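Side-chain contacts in CheQ (Campylobacter jejuni subsp. jejuni, PDB 6A51), which controls, together with the regulator CheP, the transcription of the core chemotaxis operon cheVAW: residues E22-Y27 with I122-L127; S100-K105 with K112-K117. All coordinates share one frame; numbering follows the deposited sequence.

Interaction 1 of 2, residues E22-Y27 with I122-L127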
# COMPACT_ATOMS: atom_id res chain seq x y z
N GLU A 22 -2.82 5.29 -3.95
CA GLU A 22 -3.69 4.62 -4.90
C GLU A 22 -3.71 3.14 -4.57
O GLU A 22 -2.66 2.49 -4.50
CB GLU A 22 -3.23 4.85 -6.33
CG GLU A 22 -3.75 3.79 -7.28
CD GLU A 22 -3.63 4.17 -8.75
OE1 GLU A 22 -4.11 3.40 -9.62
OE2 GLU A 22 -3.08 5.27 -9.03
N PHE A 23 -4.91 2.61 -4.37
CA PHE A 23 -5.05 1.24 -3.91
C PHE A 23 -4.74 0.27 -5.04
O PHE A 23 -4.86 0.60 -6.22
CB PHE A 23 -6.46 1.01 -3.36
CG PHE A 23 -6.97 2.15 -2.54
CD1 PHE A 23 -6.12 2.89 -1.73
CD2 PHE A 23 -8.31 2.51 -2.59
CE1 PHE A 23 -6.58 3.95 -0.99
CE2 PHE A 23 -8.78 3.57 -1.85
CZ PHE A 23 -7.91 4.30 -1.05
N LEU A 24 -4.30 -0.93 -4.66
CA LEU A 24 -3.89 -1.96 -5.61
C LEU A 24 -5.04 -2.86 -6.07
O LEU A 24 -4.79 -4.01 -6.44
CB LEU A 24 -2.77 -2.79 -4.99
CG LEU A 24 -1.47 -2.05 -4.75
CD1 LEU A 24 -0.66 -2.79 -3.69
CD2 LEU A 24 -0.69 -1.94 -6.08
N ASP A 25 -6.27 -2.36 -6.03
CA ASP A 25 -7.47 -3.10 -6.45
C ASP A 25 -7.25 -3.90 -7.73
O ASP A 25 -7.43 -5.13 -7.77
CB ASP A 25 -8.62 -2.11 -6.66
CG ASP A 25 -9.29 -1.67 -5.36
OD1 ASP A 25 -8.60 -1.46 -4.34
OD2 ASP A 25 -10.52 -1.49 -5.39
N HIS A 26 -6.87 -3.21 -8.79
CA HIS A 26 -6.76 -3.75 -10.13
C HIS A 26 -5.44 -4.49 -10.40
O HIS A 26 -5.14 -4.74 -11.57
CB HIS A 26 -6.93 -2.61 -11.14
CG HIS A 26 -8.22 -1.87 -10.99
ND1 HIS A 26 -9.42 -2.52 -10.76
CD2 HIS A 26 -8.51 -0.55 -11.05
CE1 HIS A 26 -10.38 -1.62 -10.67
NE2 HIS A 26 -9.86 -0.42 -10.84
N TYR A 27 -4.65 -4.85 -9.39
CA TYR A 27 -3.32 -5.40 -9.60
C TYR A 27 -3.12 -6.65 -8.78
O TYR A 27 -3.73 -6.84 -7.72
CB TYR A 27 -2.21 -4.40 -9.23
CG TYR A 27 -2.09 -3.20 -10.15
CD1 TYR A 27 -2.79 -2.03 -9.90
CD2 TYR A 27 -1.24 -3.23 -11.25
CE1 TYR A 27 -2.66 -0.93 -10.72
CE2 TYR A 27 -1.12 -2.13 -12.09
CZ TYR A 27 -1.82 -0.98 -11.82
OH TYR A 27 -1.69 0.12 -12.66
N ILE A 122 6.14 -9.63 1.30
CA ILE A 122 5.90 -8.20 1.09
C ILE A 122 4.78 -7.75 2.02
O ILE A 122 3.70 -8.36 2.05
CB ILE A 122 5.55 -7.93 -0.38
CG1 ILE A 122 6.56 -8.60 -1.32
CG2 ILE A 122 5.53 -6.45 -0.65
CD1 ILE A 122 7.98 -8.14 -1.08
N LYS A 123 5.03 -6.68 2.79
CA LYS A 123 4.04 -6.16 3.74
C LYS A 123 3.16 -5.10 3.08
O LYS A 123 3.67 -4.16 2.46
CB LYS A 123 4.74 -5.56 4.97
CG LYS A 123 3.86 -5.48 6.23
CD LYS A 123 4.50 -4.62 7.34
CE LYS A 123 5.86 -5.16 7.78
NZ LYS A 123 6.76 -4.08 8.33
N PHE A 124 1.84 -5.24 3.23
CA PHE A 124 0.87 -4.27 2.73
C PHE A 124 0.07 -3.65 3.87
O PHE A 124 -0.11 -4.26 4.93
CB PHE A 124 -0.10 -4.89 1.73
CG PHE A 124 0.56 -5.48 0.52
CD1 PHE A 124 1.21 -6.70 0.59
CD2 PHE A 124 0.51 -4.81 -0.70
CE1 PHE A 124 1.82 -7.25 -0.52
CE2 PHE A 124 1.11 -5.35 -1.82
CZ PHE A 124 1.77 -6.57 -1.73
N VAL A 125 -0.43 -2.44 3.64
CA VAL A 125 -1.29 -1.72 4.57
C VAL A 125 -2.60 -1.41 3.86
O VAL A 125 -2.59 -1.07 2.67
CB VAL A 125 -0.65 -0.41 5.08
CG1 VAL A 125 -1.64 0.37 5.89
CG2 VAL A 125 0.58 -0.68 5.90
N ASN A 126 -3.72 -1.51 4.57
CA ASN A 126 -5.00 -1.20 3.95
C ASN A 126 -5.24 0.29 4.12
O ASN A 126 -5.78 0.75 5.13
CB ASN A 126 -6.14 -2.01 4.56
CG ASN A 126 -7.41 -1.88 3.74
OD1 ASN A 126 -7.78 -0.79 3.31
ND2 ASN A 126 -8.06 -3.01 3.48
N LEU A 127 -4.85 1.05 3.09
CA LEU A 127 -4.97 2.51 3.15
C LEU A 127 -6.43 2.92 3.10
O LEU A 127 -6.83 3.90 3.75
CB LEU A 127 -4.20 3.15 2.00
CG LEU A 127 -4.12 4.67 1.95
CD1 LEU A 127 -3.65 5.15 3.28
CD2 LEU A 127 -3.12 5.08 0.89

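Interaction 2 of 2, residues S100-K105 with K112-K117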
# COMPACT_ATOMS: atom_id res chain seq x y z
N SER A 100 9.32 1.71 11.54
CA SER A 100 9.30 0.94 12.78
C SER A 100 7.89 0.70 13.29
O SER A 100 7.59 -0.39 13.80
CB SER A 100 10.13 1.65 13.86
OG SER A 100 9.80 3.02 13.96
N HIS A 101 7.01 1.69 13.15
CA HIS A 101 5.64 1.56 13.64
C HIS A 101 4.92 0.36 13.05
O HIS A 101 4.00 -0.16 13.68
CB HIS A 101 4.83 2.80 13.31
CG HIS A 101 5.23 4.00 14.11
ND1 HIS A 101 4.72 4.24 15.36
CD2 HIS A 101 6.08 5.01 13.83
CE1 HIS A 101 5.24 5.37 15.83
NE2 HIS A 101 6.07 5.85 14.92
N LEU A 102 5.30 -0.08 11.85
CA LEU A 102 4.62 -1.20 11.23
C LEU A 102 5.24 -2.54 11.58
O LEU A 102 4.81 -3.57 11.04
CB LEU A 102 4.58 -1.01 9.71
CG LEU A 102 3.93 0.27 9.18
CD1 LEU A 102 3.68 0.08 7.69
CD2 LEU A 102 2.63 0.61 9.90
N VAL A 103 6.21 -2.56 12.49
CA VAL A 103 6.82 -3.79 13.00
C VAL A 103 6.14 -4.13 14.32
O VAL A 103 6.31 -3.42 15.32
CB VAL A 103 8.33 -3.63 13.18
CG1 VAL A 103 8.94 -4.94 13.63
CG2 VAL A 103 8.97 -3.16 11.88
N GLU A 104 5.38 -5.24 14.34
CA GLU A 104 4.56 -5.60 15.49
C GLU A 104 5.35 -5.57 16.79
O GLU A 104 4.92 -4.97 17.78
CB GLU A 104 3.94 -6.98 15.27
CG GLU A 104 3.13 -7.52 16.46
CD GLU A 104 1.87 -8.26 16.02
OE1 GLU A 104 0.89 -8.28 16.81
OE2 GLU A 104 1.84 -8.79 14.89
N LYS A 105 6.52 -6.21 16.79
CA LYS A 105 7.44 -6.27 17.92
C LYS A 105 7.55 -4.95 18.70
O LYS A 105 7.61 -4.96 19.93
CB LYS A 105 8.82 -6.72 17.42
CG LYS A 105 10.01 -5.96 17.98
CD LYS A 105 11.21 -5.95 17.03
CE LYS A 105 12.32 -5.01 17.54
NZ LYS A 105 13.37 -4.72 16.52
N LYS A 112 -1.79 -0.88 15.64
CA LYS A 112 -3.01 -1.53 16.06
C LYS A 112 -4.25 -0.97 15.38
O LYS A 112 -5.23 -1.69 15.23
CB LYS A 112 -3.06 -1.39 17.57
CG LYS A 112 -4.39 -1.18 18.09
CD LYS A 112 -4.74 -2.51 18.66
CE LYS A 112 -5.96 -2.44 19.53
NZ LYS A 112 -6.53 -3.78 19.84
N LEU A 113 -4.21 0.29 14.95
CA LEU A 113 -5.27 0.90 14.15
C LEU A 113 -5.29 0.43 12.70
O LEU A 113 -6.22 0.79 11.97
CB LEU A 113 -5.10 2.41 14.15
CG LEU A 113 -5.09 3.08 15.52
CD1 LEU A 113 -4.81 4.53 15.34
CD2 LEU A 113 -6.45 2.90 16.22
N LEU A 114 -4.29 -0.33 12.25
CA LEU A 114 -4.11 -0.61 10.83
C LEU A 114 -4.30 -2.09 10.51
O LEU A 114 -3.83 -2.96 11.25
CB LEU A 114 -2.71 -0.19 10.38
CG LEU A 114 -2.35 1.27 10.46
CD1 LEU A 114 -0.92 1.38 10.02
CD2 LEU A 114 -3.29 2.03 9.54
N GLU A 115 -4.94 -2.37 9.38
CA GLU A 115 -5.01 -3.72 8.83
C GLU A 115 -3.75 -3.97 8.00
O GLU A 115 -3.56 -3.32 6.97
CB GLU A 115 -6.24 -3.92 7.96
CG GLU A 115 -6.18 -5.30 7.27
CD GLU A 115 -7.41 -5.64 6.44
OE1 GLU A 115 -8.30 -4.78 6.31
OE2 GLU A 115 -7.49 -6.78 5.92
N LEU A 116 -2.91 -4.90 8.44
CA LEU A 116 -1.71 -5.27 7.70
C LEU A 116 -1.84 -6.69 7.16
O LEU A 116 -2.77 -7.43 7.49
CB LEU A 116 -0.46 -5.14 8.56
CG LEU A 116 -0.26 -3.79 9.25
CD1 LEU A 116 1.20 -3.59 9.58
CD2 LEU A 116 -0.71 -2.71 8.35
N LYS A 117 -0.88 -7.07 6.33
CA LYS A 117 -1.00 -8.30 5.55
C LYS A 117 0.29 -8.54 4.79
O LYS A 117 0.92 -7.58 4.33
CB LYS A 117 -2.19 -8.16 4.61
CG LYS A 117 -2.37 -9.20 3.56
CD LYS A 117 -3.53 -8.75 2.68
CE LYS A 117 -3.92 -9.79 1.66
NZ LYS A 117 -4.84 -9.20 0.66

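Interaction 1 of 2, residues E22-Y27 with I122-L127
The carbonyl O of L24 accepts the N-H of Y27, L24 O to Y27 N 3.1 Å, closing a type I beta turn, while the side chain of L24 reaches across to F124. No hydrogen bond joins 22-27 to 122-127; two apolar pairs, L24 with F124 and F23 with L127, make the contact. One branch of L24 does the touching: methyl CD1 stands at the edge of the F124 ring and near its plane, 3.6 Å from F124 CE2, with F124 CD2 next at 3.8 Å from L24 CD1. CG of L24 lies beside its backbone N (chi1 -67°), and CD1, roughly anti to CA (chi2 159°), is the branch that reaches the ring. The side chain of F124 also touches L82, F85, L87 and I119.

F124 belongs to the central strand, 122-126, of a three-stranded antiparallel sheet flanked by strands 85-87 and 116-119. The strand runs straight into helix 127-134, where N126 is the N-cap and its OD1 accepts the N-H of K129. L127 therefore stands in the first turn of that helix.

At L127 the aromatic partner comes from the other segment: CE1 of the F23 ring meets L127 CG at 3.9 Å and L127 CB at the same distance. CG of L127 sits near the ring plane, off the edge. With CG of L127 anti to the backbone N (chi1 -176°), methyl CD2 also comes within 4.1 Å of F23 CE1. The two side chains cross at about a right angle, as do those of L24 and F124. F23 makes a further edge-to-face pair with Y138, and just past L24 the carboxylate of D25 accepts the backbone N-H of G84 through OD1.

Interaction 2 of 2, residues S100-K105 with K112-K117
No aromatic ring belongs to either partner where L102 meets L114 and L116; the one flat group involved is the backbone carbonyl of L102, whose O lies 3.9 Å from methyl CD1 of L116. Rings come in from outside the two segments, among them Y111, which packs on L116. The contact itself is between aliphatic chains, without a hydrogen bond. L102 and L114 meet methyl to methyl, L102 CD2 to L114 CD1 3.6 Å, their side chains crossing at about a right angle. L114 runs extended from CA out to CD1 (chi2 177°), which puts that methyl at the end facing L102. L116 approaches nearer the backbone of L102: its CD1 is 4.3 Å from L102 CB as well as close to the carbonyl O.

The 3-10 turn that carries L102 is closed behind it by V103 N to S100 O, 2.9 Å, and the side chain of H101 is tied through ND1 to S108 OG. L102 is buried, and its side chain also reaches A88 and C92 of helix 88-95 and V125 of strand 122-126. L114 lies in the short connection between helix 109-113 and strand 116-119, from which it packs on F91 of helix 88-95 and F130 of helix 127-134, whereas L116, in edge strand 116-119, lies against K123 and V125 of its neighbour, strand 122-126.

Strand 122-126 is common ground, although the centres of interactions 1 and 2 lie 15 Å apart. It pairs with strand 116-119 in a beta hairpin, with a probable hydrogen bond from F124 N to K117 O (2.7 Å); the pairing extends to N126 N with E115 O (3.0 Å), also a probable hydrogen bond. F124 faces the 22-27 loop, whereas K123 and V125 are on the side of the strand facing interaction 2, where K123 NZ comes within 3.4 Å of L102 O. Both segments of interaction 2 fall within the 94 residues that separate the segments of interaction 1. Both are packing contacts within the fold.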